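PDB 2OKX: rhamnosidase B from Bacillus sp., which probably hydrolyses the glycosidic bonds of terminal non-reducing alpha-L-rhamnose residues as an inverting alpha-L-rhamnosidase of glycoside hydrolase family 78. Local coordinates for residues 650-662 with 712-725. Sequence-based numbering, arbitrary orientation.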
ATOM      1  N   ALA A 650      -6.007   5.570 -26.864  1.00 28.03           N
ATOM      2  CA  ALA A 650      -7.464   5.552 -26.805  1.00 30.31           C
ATOM      3  C   ALA A 650      -8.009   4.378 -27.610  1.00 31.47           C
ATOM      4  O   ALA A 650      -8.940   3.694 -27.182  1.00 31.34           O
ATOM      5  CB  ALA A 650      -8.027   6.862 -27.346  1.00 29.18           C
ATOM      6  N   ALA A 651      -7.418   4.151 -28.779  1.00 33.49           N
ATOM      7  CA  ALA A 651      -7.831   3.060 -29.654  1.00 34.00           C
ATOM      8  C   ALA A 651      -7.533   1.711 -29.006  1.00 33.52           C
ATOM      9  O   ALA A 651      -8.351   0.792 -29.067  1.00 32.32           O
ATOM     10  CB  ALA A 651      -7.107   3.170 -30.998  1.00 34.98           C
ATOM     11  N   ARG A 652      -6.364   1.600 -28.382  1.00 32.24           N
ATOM     12  CA  ARG A 652      -5.968   0.360 -27.725  1.00 31.76           C
ATOM     13  C   ARG A 652      -6.837   0.032 -26.521  1.00 32.21           C
ATOM     14  O   ARG A 652      -7.148  -1.133 -26.274  1.00 33.30           O
ATOM     15  CB  ARG A 652      -4.510   0.427 -27.255  1.00 32.76           C
ATOM     16  CG  ARG A 652      -3.467   0.482 -28.359  1.00 36.85           C
ATOM     17  CD  ARG A 652      -2.089   0.164 -27.795  1.00 38.76           C
ATOM     18  NE  ARG A 652      -1.651   1.140 -26.798  1.00 41.81           N
ATOM     19  CZ  ARG A 652      -1.050   2.290 -27.089  1.00 41.88           C
ATOM     20  NH1 ARG A 652      -0.689   3.119 -26.119  1.00 40.73           N
ATOM     21  NH2 ARG A 652      -0.796   2.605 -28.354  1.00 41.14           N
ATOM     22  N   ILE A 653      -7.233   1.059 -25.774  1.00 30.47           N
ATOM     23  CA  ILE A 653      -8.025   0.857 -24.567  1.00 30.45           C
ATOM     24  C   ILE A 653      -9.545   0.843 -24.750  1.00 30.93           C
ATOM     25  O   ILE A 653     -10.263   0.316 -23.901  1.00 30.04           O
ATOM     26  CB  ILE A 653      -7.659   1.926 -23.490  1.00 28.96           C
ATOM     27  CG1 ILE A 653      -7.864   1.350 -22.090  1.00 27.60           C
ATOM     28  CG2 ILE A 653      -8.517   3.177 -23.664  1.00 29.48           C
ATOM     29  CD1 ILE A 653      -6.858   0.283 -21.730  1.00 25.94           C
ATOM     30  N   TRP A 654     -10.041   1.411 -25.848  1.00 31.26           N
ATOM     31  CA  TRP A 654     -11.489   1.458 -26.076  1.00 32.21           C
ATOM     32  C   TRP A 654     -12.210   0.125 -25.872  1.00 31.03           C
ATOM     33  O   TRP A 654     -13.224   0.064 -25.175  1.00 31.74           O
ATOM     34  CB  TRP A 654     -11.806   1.994 -27.478  1.00 32.08           C
ATOM     35  CG  TRP A 654     -13.255   1.813 -27.858  1.00 33.40           C
ATOM     36  CD1 TRP A 654     -13.738   1.131 -28.940  1.00 33.91           C
ATOM     37  CD2 TRP A 654     -14.405   2.284 -27.138  1.00 32.29           C
ATOM     38  NE1 TRP A 654     -15.114   1.146 -28.936  1.00 33.06           N
ATOM     39  CE2 TRP A 654     -15.550   1.845 -27.843  1.00 33.16           C
ATOM     40  CE3 TRP A 654     -14.580   3.033 -25.966  1.00 33.61           C
ATOM     41  CZ2 TRP A 654     -16.853   2.129 -27.414  1.00 31.77           C
ATOM     42  CZ3 TRP A 654     -15.877   3.315 -25.538  1.00 33.02           C
ATOM     43  CH2 TRP A 654     -16.996   2.862 -26.263  1.00 33.54           C
ATOM     44  N   PRO A 655     -11.711  -0.960 -26.488  1.00 31.19           N
ATOM     45  CA  PRO A 655     -12.360  -2.267 -26.332  1.00 31.86           C
ATOM     46  C   PRO A 655     -12.567  -2.677 -24.872  1.00 31.60           C
ATOM     47  O   PRO A 655     -13.644  -3.149 -24.501  1.00 31.25           O
ATOM     48  CB  PRO A 655     -11.416  -3.207 -27.078  1.00 32.43           C
ATOM     49  CG  PRO A 655     -10.912  -2.337 -28.186  1.00 32.34           C
ATOM     50  CD  PRO A 655     -10.611  -1.038 -27.464  1.00 31.36           C
ATOM     51  N   ALA A 656     -11.539  -2.496 -24.046  1.00 30.53           N
ATOM     52  CA  ALA A 656     -11.635  -2.851 -22.632  1.00 30.17           C
ATOM     53  C   ALA A 656     -12.677  -1.983 -21.936  1.00 29.66           C
ATOM     54  O   ALA A 656     -13.370  -2.439 -21.024  1.00 30.79           O
ATOM     55  CB  ALA A 656     -10.277  -2.687 -21.953  1.00 30.57           C
ATOM     56  N   VAL A 657     -12.784  -0.729 -22.365  1.00 29.61           N
ATOM     57  CA  VAL A 657     -13.747   0.198 -21.782  1.00 28.95           C
ATOM     58  C   VAL A 657     -15.168  -0.206 -22.161  1.00 30.33           C
ATOM     59  O   VAL A 657     -16.064  -0.248 -21.317  1.00 28.80           O
ATOM     60  CB  VAL A 657     -13.489   1.646 -22.265  1.00 28.51           C
ATOM     61  CG1 VAL A 657     -14.605   2.563 -21.793  1.00 26.59           C
ATOM     62  CG2 VAL A 657     -12.144   2.135 -21.736  1.00 27.14           C
ATOM     63  N   LYS A 658     -15.363  -0.496 -23.443  1.00 31.87           N
ATOM     64  CA  LYS A 658     -16.666  -0.905 -23.959  1.00 34.34           C
ATOM     65  C   LYS A 658     -17.099  -2.209 -23.290  1.00 33.85           C
ATOM     66  O   LYS A 658     -18.241  -2.352 -22.847  1.00 33.08           O
ATOM     67  CB  LYS A 658     -16.567  -1.098 -25.475  1.00 36.23           C
ATOM     68  CG  LYS A 658     -17.854  -1.504 -26.168  1.00 40.05           C
ATOM     69  CD  LYS A 658     -17.613  -1.659 -27.665  1.00 42.38           C
ATOM     70  CE  LYS A 658     -18.883  -2.043 -28.401  1.00 45.28           C
ATOM     71  NZ  LYS A 658     -19.949  -1.022 -28.217  1.00 47.53           N
ATOM     72  N   HIS A 659     -16.162  -3.148 -23.212  1.00 33.78           N
ATOM     73  CA  HIS A 659     -16.406  -4.452 -22.610  1.00 34.24           C
ATOM     74  C   HIS A 659     -16.977  -4.382 -21.193  1.00 34.17           C
ATOM     75  O   HIS A 659     -17.995  -5.007 -20.899  1.00 32.85           O
ATOM     76  CB  HIS A 659     -15.107  -5.262 -22.601  1.00 36.40           C
ATOM     77  CG  HIS A 659     -15.224  -6.590 -21.920  1.00 40.64           C
ATOM     78  ND1 HIS A 659     -16.025  -7.605 -22.397  1.00 42.81           N
ATOM     79  CD2 HIS A 659     -14.648  -7.065 -20.790  1.00 42.11           C
ATOM     80  CE1 HIS A 659     -15.938  -8.648 -21.590  1.00 43.37           C
ATOM     81  NE2 HIS A 659     -15.109  -8.346 -20.607  1.00 43.33           N
ATOM     82  N   THR A 660     -16.329  -3.622 -20.315  1.00 33.29           N
ATOM     83  CA  THR A 660     -16.798  -3.525 -18.938  1.00 31.24           C
ATOM     84  C   THR A 660     -18.120  -2.769 -18.804  1.00 31.92           C
ATOM     85  O   THR A 660     -18.980  -3.156 -18.008  1.00 31.43           O
ATOM     86  CB  THR A 660     -15.726  -2.877 -18.019  1.00 30.74           C
ATOM     87  OG1 THR A 660     -16.099  -3.073 -16.650  1.00 29.61           O
ATOM     88  CG2 THR A 660     -15.599  -1.383 -18.298  1.00 27.65           C
ATOM     89  N   LEU A 661     -18.294  -1.700 -19.576  1.00 31.02           N
ATOM     90  CA  LEU A 661     -19.540  -0.941 -19.510  1.00 31.00           C
ATOM     91  C   LEU A 661     -20.713  -1.804 -19.963  1.00 30.74           C
ATOM     92  O   LEU A 661     -21.811  -1.714 -19.412  1.00 30.40           O
ATOM     93  CB  LEU A 661     -19.460   0.316 -20.378  1.00 31.55           C
ATOM     94  CG  LEU A 661     -18.679   1.488 -19.775  1.00 32.17           C
ATOM     95  CD1 LEU A 661     -18.651   2.651 -20.761  1.00 31.60           C
ATOM     96  CD2 LEU A 661     -19.336   1.911 -18.465  1.00 31.85           C
ATOM     97  N   THR A 662     -20.474  -2.641 -20.965  1.00 31.23           N
ATOM     98  CA  THR A 662     -21.510  -3.528 -21.477  1.00 33.70           C
ATOM     99  C   THR A 662     -22.023  -4.417 -20.350  1.00 34.54           C
ATOM    100  O   THR A 662     -23.231  -4.591 -20.184  1.00 33.99           O
ATOM    101  CB  THR A 662     -20.970  -4.420 -22.615  1.00 34.67           C
ATOM    102  OG1 THR A 662     -20.641  -3.602 -23.745  1.00 35.53           O
ATOM    103  CG2 THR A 662     -22.010  -5.463 -23.024  1.00 36.01           C
ATOM    104  N   LEU A 712     -13.233   8.479 -25.446  1.00 32.74           N
ATOM    105  CA  LEU A 712     -12.285   7.432 -25.816  1.00 33.02           C
ATOM    106  C   LEU A 712     -12.662   6.805 -27.150  1.00 33.94           C
ATOM    107  O   LEU A 712     -11.801   6.541 -27.991  1.00 31.74           O
ATOM    108  CB  LEU A 712     -12.235   6.358 -24.727  1.00 33.10           C
ATOM    109  CG  LEU A 712     -11.615   6.836 -23.410  1.00 33.77           C
ATOM    110  CD1 LEU A 712     -11.909   5.848 -22.294  1.00 34.22           C
ATOM    111  CD2 LEU A 712     -10.120   7.016 -23.602  1.00 32.51           C
ATOM    112  N   ALA A 713     -13.957   6.565 -27.339  1.00 35.67           N
ATOM    113  CA  ALA A 713     -14.446   5.975 -28.580  1.00 37.11           C
ATOM    114  C   ALA A 713     -14.120   6.891 -29.756  1.00 37.53           C
ATOM    115  O   ALA A 713     -13.641   6.437 -30.795  1.00 37.90           O
ATOM    116  CB  ALA A 713     -15.949   5.753 -28.492  1.00 36.06           C
ATOM    117  N   ALA A 714     -14.380   8.182 -29.584  1.00 37.74           N
ATOM    118  CA  ALA A 714     -14.120   9.164 -30.632  1.00 38.60           C
ATOM    119  C   ALA A 714     -12.624   9.295 -30.888  1.00 39.43           C
ATOM    120  O   ALA A 714     -12.179   9.300 -32.037  1.00 39.16           O
ATOM    121  CB  ALA A 714     -14.707  10.514 -30.238  1.00 38.76           C
ATOM    122  N   ALA A 715     -11.847   9.403 -29.814  1.00 39.53           N
ATOM    123  CA  ALA A 715     -10.402   9.525 -29.946  1.00 39.88           C
ATOM    124  C   ALA A 715      -9.870   8.267 -30.615  1.00 39.84           C
ATOM    125  O   ALA A 715      -8.859   8.304 -31.315  1.00 40.58           O
ATOM    126  CB  ALA A 715      -9.757   9.705 -28.574  1.00 39.78           C
ATOM    127  N   ALA A 716     -10.564   7.154 -30.401  1.00 39.56           N
ATOM    128  CA  ALA A 716     -10.164   5.877 -30.978  1.00 41.26           C
ATOM    129  C   ALA A 716     -10.562   5.776 -32.445  1.00 41.90           C
ATOM    130  O   ALA A 716     -10.130   4.863 -33.150  1.00 41.34           O
ATOM    131  CB  ALA A 716     -10.785   4.729 -30.189  1.00 41.59           C
ATOM    132  N   GLY A 717     -11.388   6.714 -32.899  1.00 42.90           N
ATOM    133  CA  GLY A 717     -11.826   6.712 -34.285  1.00 44.87           C
ATOM    134  C   GLY A 717     -13.023   5.812 -34.537  1.00 46.09           C
ATOM    135  O   GLY A 717     -13.202   5.302 -35.645  1.00 45.81           O
ATOM    136  N   ALA A 718     -13.844   5.621 -33.509  1.00 46.89           N
ATOM    137  CA  ALA A 718     -15.035   4.781 -33.611  1.00 48.11           C
ATOM    138  C   ALA A 718     -16.135   5.348 -32.719  1.00 49.08           C
ATOM    139  O   ALA A 718     -16.796   4.612 -31.984  1.00 50.11           O
ATOM    140  CB  ALA A 718     -14.704   3.359 -33.189  1.00 47.17           C
ATOM    141  N   THR A 719     -16.331   6.659 -32.804  1.00 49.69           N
ATOM    142  CA  THR A 719     -17.322   7.358 -31.993  1.00 50.99           C
ATOM    143  C   THR A 719     -18.717   6.727 -31.941  1.00 51.61           C
ATOM    144  O   THR A 719     -19.372   6.763 -30.898  1.00 51.78           O
ATOM    145  CB  THR A 719     -17.458   8.827 -32.449  1.00 51.22           C
ATOM    146  OG1 THR A 719     -18.368   9.516 -31.583  1.00 52.52           O
ATOM    147  CG2 THR A 719     -17.972   8.899 -33.876  1.00 52.44           C
ATOM    148  N   GLU A 720     -19.173   6.156 -33.053  1.00 52.15           N
ATOM    149  CA  GLU A 720     -20.499   5.540 -33.098  1.00 52.30           C
ATOM    150  C   GLU A 720     -20.669   4.369 -32.133  1.00 51.33           C
ATOM    151  O   GLU A 720     -21.774   4.109 -31.654  1.00 50.81           O
ATOM    152  CB  GLU A 720     -20.838   5.081 -34.521  1.00 54.14           C
ATOM    153  CG  GLU A 720     -19.724   4.339 -35.240  1.00 57.75           C
ATOM    154  CD  GLU A 720     -18.614   5.267 -35.697  1.00 60.21           C
ATOM    155  OE1 GLU A 720     -18.916   6.250 -36.409  1.00 61.30           O
ATOM    156  OE2 GLU A 720     -17.442   5.014 -35.347  1.00 62.66           O
ATOM    157  N   GLU A 721     -19.578   3.666 -31.844  1.00 49.79           N
ATOM    158  CA  GLU A 721     -19.636   2.531 -30.930  1.00 48.14           C
ATOM    159  C   GLU A 721     -20.004   2.957 -29.508  1.00 47.06           C
ATOM    160  O   GLU A 721     -20.106   2.121 -28.610  1.00 46.93           O
ATOM    161  CB  GLU A 721     -18.294   1.791 -30.915  1.00 47.80           C
ATOM    162  CG  GLU A 721     -18.017   0.984 -32.175  1.00 47.48           C
ATOM    163  CD  GLU A 721     -16.738   0.170 -32.081  1.00 47.33           C
ATOM    164  OE1 GLU A 721     -16.546  -0.524 -31.060  1.00 48.77           O
ATOM    165  OE2 GLU A 721     -15.929   0.214 -33.032  1.00 45.81           O
ATOM    166  N   ALA A 722     -20.216   4.256 -29.309  1.00 45.62           N
ATOM    167  CA  ALA A 722     -20.563   4.777 -27.991  1.00 44.41           C
ATOM    168  C   ALA A 722     -21.948   5.415 -27.925  1.00 43.65           C
ATOM    169  O   ALA A 722     -22.381   5.855 -26.859  1.00 42.63           O
ATOM    170  CB  ALA A 722     -19.509   5.786 -27.542  1.00 44.26           C
ATOM    171  N   ASP A 723     -22.648   5.466 -29.054  1.00 43.29           N
ATOM    172  CA  ASP A 723     -23.980   6.067 -29.076  1.00 41.93           C
ATOM    173  C   ASP A 723     -24.989   5.282 -28.251  1.00 40.08           C
ATOM    174  O   ASP A 723     -25.876   5.863 -27.627  1.00 39.33           O
ATOM    175  CB  ASP A 723     -24.485   6.216 -30.512  1.00 44.78           C
ATOM    176  CG  ASP A 723     -23.727   7.280 -31.285  1.00 47.49           C
ATOM    177  OD1 ASP A 723     -22.604   6.999 -31.750  1.00 48.44           O
ATOM    178  OD2 ASP A 723     -24.252   8.406 -31.414  1.00 49.94           O
ATOM    179  N   ALA A 724     -24.851   3.960 -28.248  1.00 38.49           N
ATOM    180  CA  ALA A 724     -25.753   3.112 -27.481  1.00 37.40           C
ATOM    181  C   ALA A 724     -25.604   3.430 -25.996  1.00 36.04           C
ATOM    182  O   ALA A 724     -26.593   3.504 -25.262  1.00 35.23           O
ATOM    183  CB  ALA A 724     -25.441   1.640 -27.741  1.00 37.99           C
ATOM    184  N   PHE A 725     -24.362   3.618 -25.558  1.00 35.69           N
ATOM    185  CA  PHE A 725     -24.087   3.943 -24.161  1.00 35.63           C
ATOM    186  C   PHE A 725     -24.690   5.304 -23.833  1.00 34.57           C
ATOM    187  O   PHE A 725     -25.194   5.525 -22.732  1.00 34.50           O
ATOM    188  CB  PHE A 725     -22.574   3.979 -23.902  1.00 35.78           C
ATOM    189  CG  PHE A 725     -21.908   2.626 -23.929  1.00 35.93           C
ATOM    190  CD1 PHE A 725     -20.523   2.527 -24.023  1.00 35.44           C
ATOM    191  CD2 PHE A 725     -22.655   1.453 -23.847  1.00 35.54           C
ATOM    192  CE1 PHE A 725     -19.890   1.286 -24.037  1.00 35.65           C
ATOM    193  CE2 PHE A 725     -22.031   0.206 -23.860  1.00 35.95           C
ATOM    194  CZ  PHE A 725     -20.645   0.123 -23.955  1.00 35.78           C
TER
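The indole of Trp-654 lies between Ala-713 CB of helix 696-715 and Lys-658 CB of its own helix. Ala-713 CB sits over the six-membered ring, 3.7 Å from its centroid and only 5° off the normal, a CH-pi contact; Lys-658 CB lies against the opposite face. With CG anti to the backbone N (chi1 169°), the ring reaches across to 719-722, where NE1 donates to Glu-721 OE1 over 3.1 Å. This bond is nearly straight (166°) and lies in the indole plane, yet it meets the carboxylate from above its plane; the ring and carboxylate planes are themselves steeply inclined. Lys-658 runs fully extended to CE before bending at its last torsion, and its NZ makes a weak bond of 3.2 Å to Glu-721 O.

Further along, Phe-725 fits as a knob among Trp-654, Lys-658, Leu-661 and Thr-662. Leu-661 CB covers one face of the phenyl ring, while Thr-662 OG1 meets its edge, 3.7 Å from CZ; that hydroxyl is held by its bond to Lys-658 O. At the other end the packing shrinks to alanines: Ala-716 CB comes within 3.4 Å of Ala-651 CA, bringing the backbones close within the Schellman motif, whose positive-phi residue is Gly-717. Leu-712 is a second knob, set among Ala-650, Ile-653, Trp-654 and Val-657, with its CD1 3.8 Å from Val-657 CG2.

The contact thus joins helix 647-665 to the end of helix 696-715 and the start of helix 723-739 within the (alpha/alpha)6-barrel catalytic domain, with helix 627-644 packing against Ile-653, Leu-661 and Leu-712.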